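Long-range contacts in putative amidohydrolase (Unidentified, PDB 3MKV), which probably acts as a zinc-dependent prolidase of the amidohydrolase superfamily, hydrolysing dipeptides that end in proline: residues V52-L61 with D379-P387; R95-T103 with G396-K406. All coordinates share one frame; numbering follows the deposited sequence. Where two conformers were deposited one is given.

Contact 1 of 2, residues V52-L61 with D379-P387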
ATOM      1  N   VAL A  52     -10.626  54.832  36.522  1.00 80.80           N
ATOM      2  CA  VAL A  52     -11.678  54.458  35.593  1.00 82.38           C
ATOM      3  C   VAL A  52     -12.728  55.548  35.356  1.00 80.65           C
ATOM      4  O   VAL A  52     -13.671  55.338  34.591  1.00 79.43           O
ATOM      5  CB  VAL A  52     -12.370  53.148  36.050  1.00 84.77           C
ATOM      6  CG1 VAL A  52     -13.394  52.692  35.022  1.00 85.97           C
ATOM      7  CG2 VAL A  52     -11.332  52.062  36.285  1.00 85.28           C
ATOM      8  N   LYS A  53     -12.564  56.701  36.003  1.00 77.66           N
ATOM      9  CA  LYS A  53     -13.491  57.824  35.825  1.00 75.15           C
ATOM     10  C   LYS A  53     -14.936  57.361  35.853  1.00 74.30           C
ATOM     11  O   LYS A  53     -15.742  57.750  35.000  1.00 72.62           O
ATOM     12  CB  LYS A  53     -13.227  58.568  34.511  1.00 76.78           C
ATOM     13  CG  LYS A  53     -12.031  59.510  34.539  1.00 88.17           C
ATOM     14  CD  LYS A  53     -12.275  60.690  35.481  1.00103.54           C
ATOM     15  CE  LYS A  53     -13.412  61.596  34.996  1.00107.24           C
ATOM     16  NZ  LYS A  53     -12.965  62.589  33.977  1.00103.62           N
ATOM     17  N   GLY A  54     -15.255  56.514  36.828  1.00 76.49           N
ATOM     18  CA  GLY A  54     -16.622  56.042  37.021  1.00 75.53           C
ATOM     19  C   GLY A  54     -17.150  55.158  35.907  1.00 76.00           C
ATOM     20  O   GLY A  54     -18.357  55.114  35.662  1.00 79.53           O
ATOM     21  N   LYS A  55     -16.253  54.451  35.225  1.00 73.47           N
ATOM     22  CA  LYS A  55     -16.658  53.491  34.204  1.00 70.37           C
ATOM     23  C   LYS A  55     -16.756  52.094  34.806  1.00 71.12           C
ATOM     24  O   LYS A  55     -16.467  51.895  35.994  1.00 67.16           O
ATOM     25  CB  LYS A  55     -15.688  53.512  33.024  1.00 68.17           C
ATOM     26  CG  LYS A  55     -16.109  54.451  31.917  1.00 73.75           C
ATOM     27  CD  LYS A  55     -14.928  54.938  31.096  1.00 73.36           C
ATOM     28  CE  LYS A  55     -14.082  55.906  31.897  1.00 80.77           C
ATOM     29  NZ  LYS A  55     -13.659  57.072  31.070  1.00 83.60           N
ATOM     30  N   THR A  56     -17.162  51.127  33.988  1.00 71.26           N
ATOM     31  CA  THR A  56     -17.416  49.778  34.489  1.00 69.03           C
ATOM     32  C   THR A  56     -16.233  48.831  34.317  1.00 68.61           C
ATOM     33  O   THR A  56     -15.659  48.696  33.232  1.00 69.76           O
ATOM     34  CB  THR A  56     -18.672  49.157  33.851  1.00 69.10           C
ATOM     35  OG1 THR A  56     -19.770  50.075  33.964  1.00 62.93           O
ATOM     36  CG2 THR A  56     -19.025  47.856  34.550  1.00 63.18           C
ATOM     37  N   ILE A  57     -15.865  48.185  35.411  1.00 62.80           N
ATOM     38  CA  ILE A  57     -14.838  47.173  35.377  1.00 63.78           C
ATOM     39  C   ILE A  57     -15.526  45.815  35.453  1.00 62.74           C
ATOM     40  O   ILE A  57     -16.195  45.501  36.439  1.00 62.62           O
ATOM     41  CB  ILE A  57     -13.842  47.355  36.535  1.00 64.92           C
ATOM     42  CG1 ILE A  57     -13.233  48.759  36.482  1.00 69.37           C
ATOM     43  CG2 ILE A  57     -12.739  46.297  36.481  1.00 67.57           C
ATOM     44  CD1 ILE A  57     -12.341  49.092  37.657  1.00 70.90           C
ATOM     45  N   MET A  58     -15.379  45.024  34.395  1.00 59.83           N
ATOM     46  CA  MET A  58     -16.023  43.712  34.322  1.00 56.38           C
ATOM     47  C   MET A  58     -15.034  42.623  33.895  1.00 58.23           C
ATOM     48  O   MET A  58     -13.987  42.915  33.308  1.00 59.63           O
ATOM     49  CB  MET A  58     -17.220  43.750  33.356  1.00 51.24           C
ATOM     50  CG  MET A  58     -16.835  43.960  31.901  1.00 44.02           C
ATOM     51  SD  MET A  58     -18.189  43.661  30.756  1.00 46.15           S
ATOM     52  CE  MET A  58     -18.453  41.922  31.075  1.00 44.10           C
ATOM     53  N   PRO A  59     -15.381  41.354  34.157  1.00 58.22           N
ATOM     54  CA  PRO A  59     -14.482  40.256  33.792  1.00 56.81           C
ATOM     55  C   PRO A  59     -14.360  40.108  32.276  1.00 53.11           C
ATOM     56  O   PRO A  59     -15.254  40.526  31.534  1.00 49.48           O
ATOM     57  CB  PRO A  59     -15.164  39.018  34.373  1.00 58.35           C
ATOM     58  CG  PRO A  59     -16.284  39.529  35.237  1.00 61.66           C
ATOM     59  CD  PRO A  59     -16.642  40.882  34.753  1.00 54.15           C
ATOM     60  N   GLY A  60     -13.253  39.519  31.831  1.00 53.74           N
ATOM     61  CA  GLY A  60     -13.069  39.164  30.423  1.00 53.35           C
ATOM     62  C   GLY A  60     -14.199  38.298  29.900  1.00 50.15           C
ATOM     63  O   GLY A  60     -14.696  37.408  30.601  1.00 50.91           O
ATOM     64  N   LEU A  61     -14.627  38.564  28.672  1.00 49.68           N
ATOM     65  CA  LEU A  61     -15.721  37.799  28.089  1.00 48.60           C
ATOM     66  C   LEU A  61     -15.191  36.479  27.530  1.00 52.23           C
ATOM     67  O   LEU A  61     -14.030  36.392  27.123  1.00 49.43           O
ATOM     68  CB  LEU A  61     -16.392  38.586  26.976  1.00 46.71           C
ATOM     69  CG  LEU A  61     -16.914  39.982  27.282  1.00 46.39           C
ATOM     70  CD1 LEU A  61     -17.046  40.748  25.975  1.00 51.96           C
ATOM     71  CD2 LEU A  61     -18.255  39.898  27.977  1.00 49.32           C
ATOM     72  N   ASP A 379      -7.792  38.843  33.690  1.00 53.42           N
ATOM     73  CA  ASP A 379      -8.447  39.154  32.429  1.00 53.64           C
ATOM     74  C   ASP A 379      -9.530  40.156  32.771  1.00 55.79           C
ATOM     75  O   ASP A 379     -10.561  39.794  33.344  1.00 55.99           O
ATOM     76  CB  ASP A 379      -9.087  37.899  31.818  1.00 52.93           C
ATOM     77  CG  ASP A 379      -8.069  36.812  31.473  1.00 56.15           C
ATOM     78  OD1 ASP A 379      -6.863  36.958  31.797  1.00 56.97           O
ATOM     79  OD2 ASP A 379      -8.487  35.802  30.865  1.00 58.57           O
ATOM     80  N   VAL A 380      -9.285  41.422  32.452  1.00 59.14           N
ATOM     81  CA  VAL A 380     -10.176  42.495  32.886  1.00 60.26           C
ATOM     82  C   VAL A 380     -10.561  43.411  31.742  1.00 56.08           C
ATOM     83  O   VAL A 380      -9.747  43.712  30.877  1.00 57.16           O
ATOM     84  CB  VAL A 380      -9.520  43.368  33.986  1.00 61.53           C
ATOM     85  CG1 VAL A 380     -10.496  44.413  34.480  1.00 59.57           C
ATOM     86  CG2 VAL A 380      -9.040  42.507  35.137  1.00 62.00           C
ATOM     87  N   LEU A 381     -11.809  43.855  31.748  1.00 58.83           N
ATOM     88  CA  LEU A 381     -12.266  44.868  30.806  1.00 61.94           C
ATOM     89  C   LEU A 381     -12.677  46.144  31.541  1.00 64.04           C
ATOM     90  O   LEU A 381     -13.089  46.107  32.708  1.00 64.03           O
ATOM     91  CB  LEU A 381     -13.467  44.365  30.004  1.00 61.56           C
ATOM     92  CG  LEU A 381     -13.373  43.042  29.254  1.00 62.56           C
ATOM     93  CD1 LEU A 381     -14.556  42.924  28.276  1.00 55.40           C
ATOM     94  CD2 LEU A 381     -12.037  42.945  28.525  1.00 58.58           C
ATOM     95  N   VAL A 382     -12.570  47.270  30.848  1.00 62.33           N
ATOM     96  CA  VAL A 382     -13.196  48.501  31.307  1.00 59.98           C
ATOM     97  C   VAL A 382     -14.154  48.967  30.228  1.00 55.22           C
ATOM     98  O   VAL A 382     -13.755  49.186  29.090  1.00 57.78           O
ATOM     99  CB  VAL A 382     -12.163  49.609  31.604  1.00 58.79           C
ATOM    100  CG1 VAL A 382     -12.832  50.978  31.576  1.00 57.31           C
ATOM    101  CG2 VAL A 382     -11.505  49.366  32.940  1.00 53.47           C
ATOM    102  N   VAL A 383     -15.425  49.101  30.576  1.00 57.17           N
ATOM    103  CA  VAL A 383     -16.421  49.491  29.595  1.00 58.58           C
ATOM    104  C   VAL A 383     -17.022  50.860  29.888  1.00 60.33           C
ATOM    105  O   VAL A 383     -17.251  51.230  31.044  1.00 56.35           O
ATOM    106  CB  VAL A 383     -17.537  48.448  29.495  1.00 61.31           C
ATOM    107  CG1 VAL A 383     -18.531  48.828  28.392  1.00 61.85           C
ATOM    108  CG2 VAL A 383     -16.932  47.074  29.232  1.00 65.63           C
ATOM    109  N   ASP A 384     -17.259  51.615  28.825  1.00 59.83           N
ATOM    110  CA  ASP A 384     -17.922  52.887  28.943  1.00 62.42           C
ATOM    111  C   ASP A 384     -19.421  52.665  28.843  1.00 64.09           C
ATOM    112  O   ASP A 384     -20.025  52.911  27.800  1.00 66.04           O
ATOM    113  CB  ASP A 384     -17.453  53.836  27.846  1.00 68.64           C
ATOM    114  CG  ASP A 384     -18.031  55.230  27.997  1.00 74.79           C
ATOM    115  OD1 ASP A 384     -18.369  55.623  29.138  1.00 80.80           O
ATOM    116  OD2 ASP A 384     -18.140  55.935  26.974  1.00 76.75           O
ATOM    117  N   GLY A 385     -20.013  52.189  29.934  1.00 61.63           N
ATOM    118  CA  GLY A 385     -21.436  51.893  29.971  1.00 61.66           C
ATOM    119  C   GLY A 385     -21.730  50.877  31.059  1.00 65.12           C
ATOM    120  O   GLY A 385     -20.818  50.426  31.760  1.00 61.44           O
ATOM    121  N   ASN A 386     -23.004  50.514  31.201  1.00 68.58           N
ATOM    122  CA  ASN A 386     -23.422  49.544  32.221  1.00 67.47           C
ATOM    123  C   ASN A 386     -24.180  48.343  31.644  1.00 65.40           C
ATOM    124  O   ASN A 386     -25.395  48.400  31.436  1.00 60.77           O
ATOM    125  CB  ASN A 386     -24.254  50.226  33.305  1.00 66.85           C
ATOM    126  CG  ASN A 386     -24.808  49.241  34.307  1.00 70.98           C
ATOM    127  OD1 ASN A 386     -24.922  48.045  34.025  1.00 70.25           O
ATOM    128  ND2 ASN A 386     -25.155  49.734  35.487  1.00 72.67           N
ATOM    129  N   PRO A 387     -23.453  47.242  31.407  1.00 65.26           N
ATOM    130  CA  PRO A 387     -23.922  46.049  30.698  1.00 65.90           C
ATOM    131  C   PRO A 387     -25.123  45.400  31.378  1.00 65.37           C
ATOM    132  O   PRO A 387     -25.943  44.759  30.710  1.00 62.75           O
ATOM    133  CB  PRO A 387     -22.717  45.105  30.763  1.00 63.19           C
ATOM    134  CG  PRO A 387     -21.550  45.984  31.041  1.00 61.72           C
ATOM    135  CD  PRO A 387     -22.063  47.103  31.868  1.00 61.92           C
TER
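T56 and V383 pair through their flat backbone groups, and each donor N lies in the plane of the carbonyl it meets. T56 N donates to V383 O at 2.9 Å and V383 N to T56 O at 2.7 Å. M58 and L381 form the next such pair, less evenly. L381 N comes almost head-on to M58 O, at a C=O...N angle of 172°, whereas M58 N lies 34° out of the plane of the L381 carbonyl. These four bonds make an antiparallel ladder between strands 56-59 and 380-383. G60 N, 3.1 Å from D379 O, continues it just past the strand ends and sits above the carbonyl plane.

I57 and V382 lie on one face of the ladder. The side chains of I57 and V380 cross obliquely, with I57 CG2 3.5 Å from V380 CG1. V52 comes from the type I' turn V52-K55, and its CG1 meets V382 CG1 tip to tip at 3.9 Å. The other face carries T56, M58, L381 and V383. M58 CG stands between the backbone N and the carbonyl carbon (chi1 67°). From there SD packs 3.9 Å from V383 CG2 and also reaches the P387 ring. L381 CD1 lies 3.9 Å from L61 CG.

Strand 380-383 is flanked by strand 56-63 and strand 403-406, where L381 touches V404. F8 of strand 5-9 packs on I57, V380 and V382. D379 forms a salt bridge with R128, and L61 packs on F102 of strand 102-107.

Contact 2 of 2, residues R95-T103 with G396-K406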
ATOM      1  N   ARG A  95      -7.058  38.610  16.637  1.00 57.98           N
ATOM      2  CA  ARG A  95      -6.782  39.927  17.190  1.00 59.00           C
ATOM      3  C   ARG A  95      -8.082  40.709  17.414  1.00 62.45           C
ATOM      4  O   ARG A  95      -8.239  41.436  18.401  1.00 60.59           O
ATOM      5  CB  ARG A  95      -5.887  40.693  16.221  1.00 61.94           C
ATOM      6  CG  ARG A  95      -4.810  41.511  16.884  1.00 70.26           C
ATOM      7  CD  ARG A  95      -3.582  41.627  15.984  1.00 78.27           C
ATOM      8  NE  ARG A  95      -2.469  42.256  16.688  1.00 83.33           N
ATOM      9  CZ  ARG A  95      -2.437  43.544  17.007  1.00 89.15           C
ATOM     10  NH1 ARG A  95      -3.456  44.331  16.680  1.00 94.74           N
ATOM     11  NH2 ARG A  95      -1.391  44.044  17.651  1.00 90.61           N
ATOM     12  N   ALA A  96      -9.023  40.550  16.492  1.00 59.89           N
ATOM     13  CA  ALA A  96     -10.272  41.283  16.574  1.00 50.85           C
ATOM     14  C   ALA A  96     -11.175  40.752  17.682  1.00 51.23           C
ATOM     15  O   ALA A  96     -11.987  41.508  18.228  1.00 54.19           O
ATOM     16  CB  ALA A  96     -10.981  41.270  15.239  1.00 46.21           C
ATOM     17  N   MET A  97     -11.029  39.465  18.019  1.00 47.03           N
ATOM     18  CA  MET A  97     -11.850  38.850  19.070  1.00 42.43           C
ATOM     19  C   MET A  97     -11.477  39.494  20.380  1.00 47.03           C
ATOM     20  O   MET A  97     -12.344  39.895  21.160  1.00 48.92           O
ATOM     21  CB  MET A  97     -11.645  37.326  19.165  1.00 38.15           C
ATOM     22  CG  MET A  97     -12.120  36.514  17.948  1.00 42.43           C
ATOM     23  SD  MET A  97     -11.849  34.729  18.128  1.00 36.88           S
ATOM     24  CE  MET A  97     -12.828  34.095  16.805  1.00 38.59           C
ATOM     25  N   LEU A  98     -10.167  39.600  20.605  1.00 49.32           N
ATOM     26  CA  LEU A  98      -9.621  40.200  21.810  1.00 48.24           C
ATOM     27  C   LEU A  98     -10.051  41.663  21.951  1.00 52.35           C
ATOM     28  O   LEU A  98     -10.399  42.112  23.045  1.00 57.79           O
ATOM     29  CB  LEU A  98      -8.098  40.084  21.794  1.00 45.97           C
ATOM     30  CG  LEU A  98      -7.377  40.402  23.102  1.00 49.49           C
ATOM     31  CD1 LEU A  98      -7.980  39.643  24.295  1.00 45.41           C
ATOM     32  CD2 LEU A  98      -5.878  40.089  22.949  1.00 50.01           C
ATOM     33  N   ARG A  99     -10.042  42.391  20.836  1.00 55.87           N
ATOM     34  CA  ARG A  99     -10.457  43.795  20.807  1.00 54.26           C
ATOM     35  C   ARG A  99     -11.914  43.970  21.211  1.00 51.97           C
ATOM     36  O   ARG A  99     -12.270  44.984  21.793  1.00 51.70           O
ATOM     37  CB  ARG A  99     -10.221  44.407  19.419  1.00 53.01           C
ATOM     38  CG  ARG A  99     -10.398  45.930  19.376  1.00 55.43           C
ATOM     39  CD  ARG A  99      -9.513  46.604  20.420  1.00 59.26           C
ATOM     40  NE  ARG A  99      -9.897  47.986  20.703  1.00 67.69           N
ATOM     41  CZ  ARG A  99     -10.680  48.358  21.718  1.00 70.48           C
ATOM     42  NH1 ARG A  99     -11.170  47.443  22.552  1.00 66.42           N
ATOM     43  NH2 ARG A  99     -10.973  49.640  21.900  1.00 60.21           N
ATOM     44  N   ARG A 100     -12.750  42.984  20.882  1.00 54.16           N
ATOM     45  CA  ARG A 100     -14.164  42.971  21.278  1.00 48.72           C
ATOM     46  C   ARG A 100     -14.348  42.530  22.739  1.00 49.05           C
ATOM     47  O   ARG A 100     -15.475  42.346  23.210  1.00 55.05           O
ATOM     48  CB  ARG A 100     -14.971  42.049  20.352  1.00 46.12           C
ATOM     49  CG  ARG A 100     -14.983  42.480  18.886  1.00 54.48           C
ATOM     50  CD  ARG A 100     -16.026  41.718  18.049  1.00 47.74           C
ATOM     51  NE  ARG A 100     -15.551  40.417  17.583  1.00 59.12           N
ATOM     52  CZ  ARG A 100     -14.878  40.222  16.450  1.00 54.96           C
ATOM     53  NH1 ARG A 100     -14.592  41.245  15.659  1.00 43.60           N
ATOM     54  NH2 ARG A 100     -14.487  39.000  16.108  1.00 51.44           N
ATOM     55  N   GLY A 101     -13.248  42.341  23.455  1.00 42.71           N
ATOM     56  CA  GLY A 101     -13.331  41.993  24.873  1.00 47.21           C
ATOM     57  C   GLY A 101     -13.235  40.512  25.199  1.00 50.53           C
ATOM     58  O   GLY A 101     -13.244  40.125  26.362  1.00 52.80           O
ATOM     59  N   PHE A 102     -13.139  39.668  24.179  1.00 50.91           N
ATOM     60  CA  PHE A 102     -13.094  38.236  24.422  1.00 50.38           C
ATOM     61  C   PHE A 102     -11.689  37.781  24.807  1.00 51.89           C
ATOM     62  O   PHE A 102     -10.795  37.691  23.967  1.00 49.66           O
ATOM     63  CB  PHE A 102     -13.652  37.466  23.225  1.00 48.91           C
ATOM     64  CG  PHE A 102     -15.112  37.715  22.992  1.00 50.51           C
ATOM     65  CD1 PHE A 102     -16.071  36.968  23.658  1.00 48.19           C
ATOM     66  CD2 PHE A 102     -15.533  38.723  22.131  1.00 58.74           C
ATOM     67  CE1 PHE A 102     -17.423  37.200  23.456  1.00 45.66           C
ATOM     68  CE2 PHE A 102     -16.887  38.964  21.927  1.00 55.61           C
ATOM     69  CZ  PHE A 102     -17.835  38.197  22.594  1.00 44.58           C
ATOM     70  N   THR A 103     -11.508  37.510  26.098  1.00 50.21           N
ATOM     71  CA  THR A 103     -10.195  37.196  26.628  1.00 49.76           C
ATOM     72  C   THR A 103      -9.949  35.696  26.624  1.00 52.16           C
ATOM     73  O   THR A 103      -8.809  35.243  26.727  1.00 49.09           O
ATOM     74  CB  THR A 103      -9.964  37.812  28.034  1.00 45.36           C
ATOM     75  OG1 THR A 103     -11.091  37.552  28.876  1.00 56.27           O
ATOM     76  CG2 THR A 103      -9.782  39.310  27.929  1.00 46.74           C
ATOM     77  N   GLY A 396     -20.390  46.049  18.494  1.00 59.41           N
ATOM     78  CA  GLY A 396     -19.426  46.562  17.538  1.00 57.36           C
ATOM     79  C   GLY A 396     -18.036  45.967  17.654  1.00 62.19           C
ATOM     80  O   GLY A 396     -17.861  44.753  17.783  1.00 62.97           O
ATOM     81  N   GLN A 397     -17.041  46.842  17.629  1.00 60.60           N
ATOM     82  CA  GLN A 397     -15.665  46.432  17.479  1.00 58.28           C
ATOM     83  C   GLN A 397     -14.865  46.985  18.646  1.00 61.29           C
ATOM     84  O   GLN A 397     -13.697  47.345  18.499  1.00 65.87           O
ATOM     85  CB  GLN A 397     -15.125  46.967  16.152  1.00 55.73           C
ATOM     86  CG  GLN A 397     -14.495  45.924  15.253  1.00 64.89           C
ATOM     87  CD  GLN A 397     -15.288  44.619  15.181  1.00 69.30           C
ATOM     88  OE1 GLN A 397     -14.826  43.579  15.657  1.00 69.13           O
ATOM     89  NE2 GLN A 397     -16.475  44.666  14.577  1.00 54.91           N
ATOM     90  N   GLY A 398     -15.508  47.056  19.809  1.00 63.44           N
ATOM     91  CA  GLY A 398     -14.872  47.558  21.024  1.00 64.65           C
ATOM     92  C   GLY A 398     -14.876  49.073  21.191  1.00 64.78           C
ATOM     93  O   GLY A 398     -14.011  49.621  21.866  1.00 61.48           O
ATOM     94  N   GLU A 399     -15.852  49.755  20.595  1.00 66.70           N
ATOM     95  CA  GLU A 399     -15.883  51.225  20.639  1.00 69.33           C
ATOM     96  C   GLU A 399     -16.003  51.754  22.059  1.00 65.90           C
ATOM     97  O   GLU A 399     -15.404  52.774  22.405  1.00 67.56           O
ATOM     98  CB  GLU A 399     -17.011  51.801  19.770  1.00 70.79           C
ATOM     99  CG  GLU A 399     -16.699  51.822  18.276  1.00 69.24           C
ATOM    100  CD  GLU A 399     -16.768  50.439  17.650  1.00 76.27           C
ATOM    101  OE1 GLU A 399     -17.510  49.573  18.176  1.00 75.96           O
ATOM    102  OE2 GLU A 399     -16.081  50.218  16.630  1.00 74.74           O
ATOM    103  N   HIS A 400     -16.779  51.061  22.878  1.00 59.14           N
ATOM    104  CA  HIS A 400     -17.004  51.496  24.245  1.00 58.82           C
ATOM    105  C   HIS A 400     -16.291  50.562  25.196  1.00 58.28           C
ATOM    106  O   HIS A 400     -16.786  50.268  26.283  1.00 57.66           O
ATOM    107  CB  HIS A 400     -18.499  51.528  24.553  1.00 57.71           C
ATOM    108  CG  HIS A 400     -19.294  52.320  23.567  1.00 65.99           C
ATOM    109  ND1 HIS A 400     -19.165  53.687  23.436  1.00 64.91           N
ATOM    110  CD2 HIS A 400     -20.227  51.939  22.661  1.00 69.22           C
ATOM    111  CE1 HIS A 400     -19.987  54.114  22.494  1.00 68.93           C
ATOM    112  NE2 HIS A 400     -20.644  53.074  22.009  1.00 70.75           N
ATOM    113  N   ILE A 401     -15.128  50.087  24.761  1.00 60.85           N
ATOM    114  CA  ILE A 401     -14.301  49.202  25.561  1.00 61.95           C
ATOM    115  C   ILE A 401     -12.867  49.698  25.505  1.00 65.35           C
ATOM    116  O   ILE A 401     -12.017  49.093  24.860  1.00 66.93           O
ATOM    117  CB  ILE A 401     -14.384  47.737  25.076  1.00 66.03           C
ATOM    118  CG1 ILE A 401     -15.843  47.322  24.857  1.00 63.75           C
ATOM    119  CG2 ILE A 401     -13.717  46.799  26.074  1.00 61.79           C
ATOM    120  CD1 ILE A 401     -16.055  45.822  24.795  1.00 65.28           C
ATOM    121  N   PRO A 402     -12.607  50.829  26.174  1.00 68.06           N
ATOM    122  CA  PRO A 402     -11.317  51.517  26.243  1.00 67.59           C
ATOM    123  C   PRO A 402     -10.152  50.668  26.746  1.00 67.45           C
ATOM    124  O   PRO A 402      -9.013  50.913  26.353  1.00 71.41           O
ATOM    125  CB  PRO A 402     -11.581  52.660  27.234  1.00 68.51           C
ATOM    126  CG  PRO A 402     -12.854  52.281  27.944  1.00 68.29           C
ATOM    127  CD  PRO A 402     -13.649  51.542  26.929  1.00 66.72           C
ATOM    128  N   LEU A 403     -10.413  49.699  27.617  1.00 65.51           N
ATOM    129  CA  LEU A 403      -9.319  48.892  28.174  1.00 63.44           C
ATOM    130  C   LEU A 403      -9.579  47.385  28.139  1.00 61.72           C
ATOM    131  O   LEU A 403     -10.662  46.925  28.508  1.00 61.19           O
ATOM    132  CB  LEU A 403      -8.976  49.346  29.600  1.00 62.49           C
ATOM    133  CG  LEU A 403      -7.738  48.691  30.224  1.00 59.02           C
ATOM    134  CD1 LEU A 403      -7.010  49.665  31.148  1.00 58.47           C
ATOM    135  CD2 LEU A 403      -8.075  47.378  30.952  1.00 59.44           C
ATOM    136  N   VAL A 404      -8.577  46.633  27.682  1.00 60.03           N
ATOM    137  CA  VAL A 404      -8.659  45.177  27.612  1.00 55.92           C
ATOM    138  C   VAL A 404      -7.397  44.532  28.184  1.00 56.17           C
ATOM    139  O   VAL A 404      -6.310  44.701  27.648  1.00 53.94           O
ATOM    140  CB  VAL A 404      -8.867  44.674  26.167  1.00 58.18           C
ATOM    141  CG1 VAL A 404      -8.894  43.136  26.143  1.00 59.70           C
ATOM    142  CG2 VAL A 404     -10.153  45.250  25.569  1.00 51.13           C
ATOM    143  N   MET A 405      -7.558  43.789  29.275  1.00 56.50           N
ATOM    144  CA  MET A 405      -6.441  43.189  29.986  1.00 55.90           C
ATOM    145  C   MET A 405      -6.566  41.670  29.948  1.00 57.17           C
ATOM    146  O   MET A 405      -7.589  41.125  30.353  1.00 59.16           O
ATOM    147  CB  MET A 405      -6.418  43.682  31.449  1.00 56.57           C
ATOM    148  CG  MET A 405      -5.258  43.160  32.294  1.00 54.27           C
ATOM    149  SD  MET A 405      -5.096  43.902  33.947  1.00 51.73           S
ATOM    150  CE  MET A 405      -5.843  42.693  34.993  1.00 40.16           C
ATOM    151  N   LYS A 406      -5.528  40.986  29.476  1.00 55.04           N
ATOM    152  CA  LYS A 406      -5.472  39.538  29.473  0.50 54.85           C
ATOM    153  C   LYS A 406      -4.209  39.092  30.167  1.00 57.00           C
ATOM    154  O   LYS A 406      -3.151  39.555  29.800  1.00 53.25           O
ATOM    155  CB  LYS A 406      -5.536  38.980  28.049  0.50 54.45           C
ATOM    156  CG  LYS A 406      -5.006  37.560  27.888  0.50 52.39           C
ATOM    157  CD  LYS A 406      -4.736  37.249  26.423  0.50 44.18           C
ATOM    158  CE  LYS A 406      -3.807  36.063  26.250  0.50 44.03           C
ATOM    159  NZ  LYS A 406      -3.494  35.812  24.819  0.50 33.52           N
TER
HETATM  160  O   HOH W   1     -12.179  44.472  16.953  1.00 59.49           O
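I401 O is held by two nitrogens of one arginine: R99 NH1 at 3.0 Å and R99 NH2 at 3.2 Å. The guanidinium approaches end-on. NH1 lies near the plane of the I401 carbonyl, while NH2 stands well above it. This joins the Schellman end of helix 83-99 to the type I turn G398-I401. In the Schellman motif, F102 N bonds M97 O and G101 N bonds L98 O, with G101 at positive phi.

The R99 chain leaves with CG anti to the backbone N (chi1 -170°) and bends at chi2 (55°), which carries its end over to the turn. Q397 O and G398 CA lie over one face of the guanidinium. R99 NH2 also has a long, weak ion pair with E414.

R100 and Q397 run side by side and point the same way, with guanidinium and amide planes 85° apart. Q397 OE1 lies at the R100 edge, near NH1, but their modelled separation is too short to trust. A96 O lies 3.5 Å above the centre of the R100 guanidinium. A water donates to A96 O at 3.2 Å and to Q397 OE1 at 3.1 Å, so as modelled it links the helix to the loop. Outside the contact, R100 NE bonds Q335 and Q397 NE2 bonds R333 O. Q397 N donates to E399 OE1 at 2.8 Å, on the syn side of the carboxylate.

Further on, methyl groups pack against backbone carbonyls. V404 CG1 lies 3.6 Å from L98 O and also touches L98 CD1. Where strand 102-107 begins, the methyl CG2 of T103 rests 3.7 Å from M405 O.

In the fold
The centres of contacts 1 and 2 are 11 Å apart, and their segments alternate along the chain: 52-61, 95-103, 379-387, 396-406. Strand 56-63, helix 83-99 and the parallel strand 102-107 form a beta-alpha-beta crossover, in keeping with the TIM-barrel clan of this family. Strands 380-383 and 403-406 are antiparallel neighbours in the same sheet, and a probable hydrogen bond from M405 N to V380 O (2.7 Å) ties the contacts directly. The late part of the chain thus packs on an early crossover. Just beyond strand 56-63 come the zinc ligands H65 and H67, so contact 1 lies on a strand that leads toward the metal site.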